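Local coordinates for lipolytic protein G-D-S-L family (PDB 4Q7Q) that is of unproven function but is probably a GDSL-type lipase or acylhydrolase that cleaves ester bonds with a serine nucleophile, at residues V9-S14 with V76-N81; I15-D20 with G50-T55. All blocks are in the same frame, centred on the assembly; numbering follows the deposited sequence.

Interactions 1 and 2 lie side by side, their centres about 7 Å apart, at the C-terminal ends of parallel strands 44-50, 6-12 and 73-77. The chain runs from Ser14 in interaction 1 straight into segment 15-20 of interaction 2. Two hydrogen bonds tie the contacts together: His51 N to Gly12 O at 2.8 Å and Asn81 ND2 to Trp54 O at 2.9 Å. Ser14 CB packs 3.2 Å from Asn52 OD1. Ser14 is the probable nucleophile of a Ser-His-Asp triad with His238 and Asp235. A bound tetraethylene glycol, probably from the crystallisation liquor, lies about 4 Å from the side chains of Asn81 and Asn52, which suggests a shared pocket.

Interaction 1. Residues V9-S14 with V76-N81; sequences VAIGDS and VFLGTN
Ile11 O accepts a hydrogen bond from Phe77 N at 2.9 Å, with an N-H...O angle of 147°. This is the only direct hydrogen bond between 9-14 and 76-81. It joins strands 6-12 and 73-77, parallel neighbours in the central sheet. Val76 CA makes a CA-H...O contact of 3.5 Å with the same oxygen, Ile11 O.

Apolar packing extends the pairing. Ile11 and Val76 point to the same face of the sheet, where Ile11 CD1 approaches Val76 CG2. Leu78 uses both its methyls. Leu78 CD1 lies 4.2 Å from Ile11 CG2. Leu78 CD2 rests 3.5 Å from Gly12 C. Helix 104-118 covers Val76 and Leu78, while helix 56-61 touches Ile11 and Leu78.

At the strand ends lie two sequence motifs of the SGNH hydrolases: GDS, ending in Ser14, and GTND, which includes Asn81. Ser14 OG is hydrogen-bonded to His238 NE2, consistent with a Ser-His-Asp triad. Asn81 probably corresponds to the oxyanion-hole asparagine of relatives.

Water carries most of the polar contact here. One water accepts from Asp13 N at 3.0 Å and donates to Phe77 O at 2.7 Å. Asp13 CG lies between the backbone N and the carbonyl carbon (chi1 49°), and the carboxylate sits between Ile15 N and two waters at the start of helix 80-85. Asp13 OD1 caps Ile15 N. Asp13 OD2 receives both waters. The first, 2.7 Å from Asp13 OD2, also takes the N-H groups of Gly79 and Asn81. The second takes that of Thr80. A fourth water bridges Ser14 OG and Asn81 ND2.

Asn81 ND2, also bonded to Trp54 O, sits 3.5 Å from Asp13 CB, with the amide and carboxylate planes 57° apart. Thr80 CG2 touches Asp13 OD2, and Thr80 OG1 is hydrogen-bonded to Arg132 NH1.

Interaction 2. Residues I15-D20 with G50-T55; sequences ITYLND and GHNGWT
Thr16 and Tyr17, on the short helix that follows the GDS motif, pack against Gly50 and Asn52 in the loop after strand 44-50. In SGNH hydrolases this loop carries a conserved glycine whose backbone N-H serves the oxyanion hole, and Gly53 is the probable equivalent. A type II beta turn from His51 to Trp54 shapes it. Gly53 holds the third position of the turn with a positive phi of 86°. Trp54 N closes the turn on His51 O at 3.1 Å.

The backbones come closest at Tyr17 and Gly50, whose CA atoms are 4.1 Å apart. Gly50 has no side chain, which permits this approach. Thr16 CG2 lies 3.7 Å from Gly50 CA. Thr16 OG1 is hydrogen-bonded to Tyr33 OH.

Tyr17 supplies most of the remaining contact. Its CB points toward the loop, and CG is anti to the backbone N (chi1 171°). Gly50 O meets the ring edge in plane, 3.5 Å from Tyr17 CD1. Asn52 covers one face. Its CB stands over the ring centre in a CH-pi contact, 3.8 Å from the centroid of Tyr17. From there the Asn52 amide runs out across the CD2-CE2 side, nearly parallel to the ring, the planes 15° apart. This brings Asn52 ND2 to 3.8 Å from Tyr17 CE2. The Tyr17 ring also stacks with His21.

Asn52 further touches Ser14, the probable nucleophile, and so joins this packing to the likely active site. Tyr17 OH is hydrogen-bonded to Glu24 OE2. The Tyr17 hydroxyl and the Asn52 amide nitrogen also share a water, which donates to Tyr17 OH at 2.9 Å and accepts from Asn52 ND2 at 3.1 Å.

Interaction 1. Residues V9-S14 with V76-N81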
loop_
_atom_site.group_PDB
_atom_site.type_symbol
_atom_site.label_atom_id
_atom_site.label_comp_id
_atom_site.label_asym_id
_atom_site.label_seq_id
_atom_site.Cartn_x
_atom_site.Cartn_y
_atom_site.Cartn_z
ATOM N N VAL A 9 -1.412 15.642 -4.051
ATOM C CA VAL A 9 -1.357 15.136 -2.687
ATOM C C VAL A 9 -1.529 13.622 -2.713
ATOM O O VAL A 9 -2.549 13.108 -3.190
ATOM C CB VAL A 9 -2.435 15.784 -1.792
ATOM C CG1 VAL A 9 -2.495 15.110 -0.430
ATOM C CG2 VAL A 9 -2.155 17.265 -1.637
ATOM N N ALA A 10 -0.509 12.910 -2.239
ATOM C CA ALA A 10 -0.545 11.457 -2.189
ATOM C C ALA A 10 -0.874 11.014 -0.774
ATOM O O ALA A 10 -0.035 11.094 0.117
ATOM C CB ALA A 10 0.795 10.877 -2.635
ATOM N N ILE A 11 -2.107 10.560 -0.571
ATOM C CA ILE A 11 -2.553 10.096 0.734
ATOM C C ILE A 11 -2.287 8.603 0.804
ATOM O O ILE A 11 -2.592 7.861 -0.137
ATOM C CB ILE A 11 -4.059 10.384 0.939
ATOM C CG1 ILE A 11 -4.295 11.893 0.907
ATOM C CG2 ILE A 11 -4.582 9.774 2.252
ATOM C CD1 ILE A 11 -5.740 12.290 0.901
ATOM N N GLY A 12 -1.719 8.147 1.904
ATOM C CA GLY A 12 -1.423 6.736 2.004
ATOM C C GLY A 12 -0.877 6.303 3.343
ATOM O O GLY A 12 -0.964 7.036 4.337
ATOM N N ASP A 13 -0.334 5.089 3.353
ATOM C CA ASP A 13 0.256 4.486 4.542
ATOM C C ASP A 13 1.783 4.423 4.364
ATOM O O ASP A 13 2.356 5.302 3.725
ATOM C CB ASP A 13 -0.352 3.104 4.805
ATOM C CG ASP A 13 -0.372 2.222 3.556
ATOM O OD1 ASP A 13 0.586 2.299 2.750
ATOM O OD2 ASP A 13 -1.353 1.458 3.370
ATOM N N SER A 14 2.438 3.391 4.889
ATOM C CA SER A 14 3.895 3.312 4.799
ATOM C C SER A 14 4.391 3.229 3.362
ATOM O O SER A 14 5.452 3.735 3.048
ATOM C CB SER A 14 4.436 2.117 5.585
ATOM O OG SER A 14 3.761 0.939 5.209
ATOM N N VAL A 76 -5.357 8.212 -3.278
ATOM C CA VAL A 76 -5.576 7.564 -1.996
ATOM C C VAL A 76 -5.161 6.107 -2.112
ATOM O O VAL A 76 -5.715 5.359 -2.918
ATOM C CB VAL A 76 -7.054 7.652 -1.560
ATOM C CG1 VAL A 76 -7.263 7.004 -0.191
ATOM C CG2 VAL A 76 -7.506 9.112 -1.537
ATOM N N PHE A 77 -4.185 5.716 -1.301
ATOM C CA PHE A 77 -3.572 4.394 -1.391
ATOM C C PHE A 77 -3.567 3.811 0.023
ATOM O O PHE A 77 -2.585 3.940 0.761
ATOM C CB PHE A 77 -2.147 4.574 -1.928
ATOM C CG PHE A 77 -1.421 3.294 -2.283
ATOM C CD1 PHE A 77 -1.973 2.036 -2.062
ATOM C CD2 PHE A 77 -0.149 3.369 -2.835
ATOM C CE1 PHE A 77 -1.261 0.884 -2.389
ATOM C CE2 PHE A 77 0.554 2.223 -3.180
ATOM C CZ PHE A 77 0.001 0.980 -2.946
ATOM N N LEU A 78 -4.685 3.192 0.399
ATOM C CA LEU A 78 -4.919 2.728 1.762
ATOM C C LEU A 78 -5.635 1.394 1.762
ATOM O O LEU A 78 -6.317 1.054 0.802
ATOM C CB LEU A 78 -5.798 3.726 2.518
ATOM C CG LEU A 78 -5.189 5.097 2.772
ATOM C CD1 LEU A 78 -6.288 6.071 3.202
ATOM C CD2 LEU A 78 -4.089 4.991 3.824
ATOM N N GLY A 79 -5.499 0.655 2.853
ATOM C CA GLY A 79 -6.295 -0.532 3.045
ATOM C C GLY A 79 -5.514 -1.731 3.549
ATOM O O GLY A 79 -6.063 -2.588 4.246
ATOM N N THR A 80 -4.230 -1.802 3.221
ATOM C CA THR A 80 -3.452 -2.967 3.613
ATOM C C THR A 80 -3.361 -3.087 5.140
ATOM O O THR A 80 -3.441 -4.188 5.697
ATOM C CB THR A 80 -2.065 -3.015 2.919
ATOM O OG1 THR A 80 -1.543 -4.345 3.006
ATOM C CG2 THR A 80 -1.077 -2.030 3.532
ATOM N N ASN A 81 -3.255 -1.959 5.833
ATOM C CA ASN A 81 -3.204 -2.015 7.292
ATOM C C ASN A 81 -4.568 -2.288 7.904
ATOM O O ASN A 81 -4.650 -2.937 8.942
ATOM C CB ASN A 81 -2.568 -0.754 7.874
ATOM C CG ASN A 81 -1.122 -0.611 7.470
ATOM O OD1 ASN A 81 -0.402 -1.605 7.363
ATOM N ND2 ASN A 81 -0.686 0.618 7.224
HETATM O O HOH W 1 0.157 3.991 0.638
HETATM O O HOH W 2 -3.445 1.094 4.997
HETATM O O HOH W 3 -2.766 -0.144 1.215
HETATM O O HOH W 4 1.853 1.024 6.904
#

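Interaction 2. Residues I15-D20 with G50-T55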
loop_
_atom_site.group_PDB
_atom_site.type_symbol
_atom_site.label_atom_id
_atom_site.label_comp_id
_atom_site.label_asym_id
_atom_site.label_seq_id
_atom_site.Cartn_x
_atom_site.Cartn_y
_atom_site.Cartn_z
ATOM N N ILE A 15 3.634 2.578 2.491
ATOM C CA ILE A 15 4.064 2.442 1.104
ATOM C C ILE A 15 4.263 3.820 0.446
ATOM O O ILE A 15 5.148 3.995 -0.392
ATOM C CB ILE A 15 3.114 1.516 0.333
ATOM C CG1 ILE A 15 3.225 0.105 0.918
ATOM C CG2 ILE A 15 3.415 1.509 -1.153
ATOM C CD1 ILE A 15 2.175 -0.872 0.438
ATOM N N THR A 16 3.478 4.802 0.889
ATOM C CA THR A 16 3.587 6.185 0.430
ATOM C C THR A 16 4.610 6.950 1.257
ATOM O O THR A 16 5.484 7.622 0.715
ATOM C CB THR A 16 2.214 6.870 0.511
ATOM O OG1 THR A 16 1.309 6.160 -0.343
ATOM C CG2 THR A 16 2.291 8.331 0.089
ATOM N N TYR A 17 4.480 6.845 2.573
ATOM C CA TYR A 17 5.401 7.476 3.516
ATOM C C TYR A 17 6.880 7.253 3.171
ATOM O O TYR A 17 7.687 8.193 3.185
ATOM C CB TYR A 17 5.114 6.931 4.914
ATOM C CG TYR A 17 6.121 7.326 5.978
ATOM C CD1 TYR A 17 5.980 8.512 6.693
ATOM C CD2 TYR A 17 7.192 6.489 6.292
ATOM C CE1 TYR A 17 6.890 8.865 7.678
ATOM C CE2 TYR A 17 8.102 6.828 7.265
ATOM C CZ TYR A 17 7.950 8.019 7.961
ATOM O OH TYR A 17 8.860 8.360 8.935
ATOM N N LEU A 18 7.222 6.007 2.846
ATOM C CA LEU A 18 8.613 5.607 2.680
ATOM C C LEU A 18 9.306 6.252 1.486
ATOM O O LEU A 18 10.529 6.200 1.393
ATOM C CB LEU A 18 8.721 4.083 2.579
ATOM C CG LEU A 18 8.457 3.344 3.893
ATOM C CD1 LEU A 18 8.242 1.833 3.668
ATOM C CD2 LEU A 18 9.573 3.619 4.905
ATOM N N ASN A 19 8.533 6.852 0.579
ATOM C CA ASN A 19 9.110 7.560 -0.563
ATOM C C ASN A 19 10.164 8.571 -0.126
ATOM O O ASN A 19 11.163 8.785 -0.816
ATOM C CB ASN A 19 8.021 8.273 -1.367
ATOM C CG ASN A 19 8.564 8.937 -2.618
ATOM O OD1 ASN A 19 8.717 8.298 -3.658
ATOM N ND2 ASN A 19 8.864 10.229 -2.522
ATOM N N ASP A 20 9.939 9.175 1.036
ATOM C CA ASP A 20 10.812 10.243 1.507
ATOM C C ASP A 20 11.588 9.884 2.764
ATOM O O ASP A 20 12.179 10.750 3.410
ATOM C CB ASP A 20 10.013 11.532 1.675
ATOM C CG ASP A 20 9.484 12.035 0.352
ATOM O OD1 ASP A 20 8.412 11.557 -0.073
ATOM O OD2 ASP A 20 10.170 12.869 -0.289
ATOM N N GLY A 50 1.560 10.287 3.201
ATOM C CA GLY A 50 1.612 8.908 3.638
ATOM C C GLY A 50 1.931 8.899 5.113
ATOM O O GLY A 50 2.856 9.586 5.570
ATOM N N HIS A 51 1.169 8.118 5.862
ATOM C CA HIS A 51 1.354 8.020 7.305
ATOM C C HIS A 51 1.719 6.603 7.690
ATOM O O HIS A 51 0.966 5.663 7.447
ATOM C CB HIS A 51 0.105 8.515 8.024
ATOM C CG HIS A 51 -0.157 9.962 7.775
ATOM N ND1 HIS A 51 0.219 10.947 8.662
ATOM C CD2 HIS A 51 -0.694 10.597 6.709
ATOM C CE1 HIS A 51 -0.099 12.127 8.163
ATOM N NE2 HIS A 51 -0.651 11.943 6.974
ATOM N N ASN A 52 2.906 6.468 8.269
ATOM C CA ASN A 52 3.522 5.175 8.517
ATOM C C ASN A 52 2.673 4.335 9.455
ATOM O O ASN A 52 2.428 4.728 10.589
ATOM C CB ASN A 52 4.928 5.378 9.084
ATOM C CG ASN A 52 5.759 4.105 9.054
ATOM O OD1 ASN A 52 5.354 3.110 8.466
ATOM N ND2 ASN A 52 6.932 4.144 9.667
ATOM N N GLY A 53 2.195 3.197 8.963
ATOM C CA GLY A 53 1.447 2.276 9.787
ATOM C C GLY A 53 -0.038 2.538 9.891
ATOM O O GLY A 53 -0.735 1.793 10.564
ATOM N N TRP A 54 -0.530 3.593 9.250
ATOM C CA TRP A 54 -1.929 3.969 9.449
ATOM C C TRP A 54 -2.910 3.167 8.601
ATOM O O TRP A 54 -2.612 2.750 7.477
ATOM C CB TRP A 54 -2.158 5.457 9.164
ATOM C CG TRP A 54 -1.609 6.409 10.184
ATOM C CD1 TRP A 54 -0.490 6.254 10.963
ATOM C CD2 TRP A 54 -2.141 7.697 10.501
ATOM N NE1 TRP A 54 -0.311 7.374 11.756
ATOM C CE2 TRP A 54 -1.311 8.271 11.486
ATOM C CE3 TRP A 54 -3.251 8.418 10.058
ATOM C CZ2 TRP A 54 -1.550 9.529 12.025
ATOM C CZ3 TRP A 54 -3.487 9.673 10.595
ATOM C CH2 TRP A 54 -2.648 10.207 11.575
ATOM N N THR A 55 -4.113 3.015 9.139
ATOM C CA THR A 55 -5.228 2.445 8.398
ATOM C C THR A 55 -6.024 3.573 7.733
ATOM O O THR A 55 -5.833 4.757 8.053
ATOM C CB THR A 55 -6.176 1.693 9.330
ATOM O OG1 THR A 55 -6.722 2.624 10.271
ATOM C CG2 THR A 55 -5.432 0.587 10.077
HETATM O O HOH W 5 7.857 6.687 11.142
#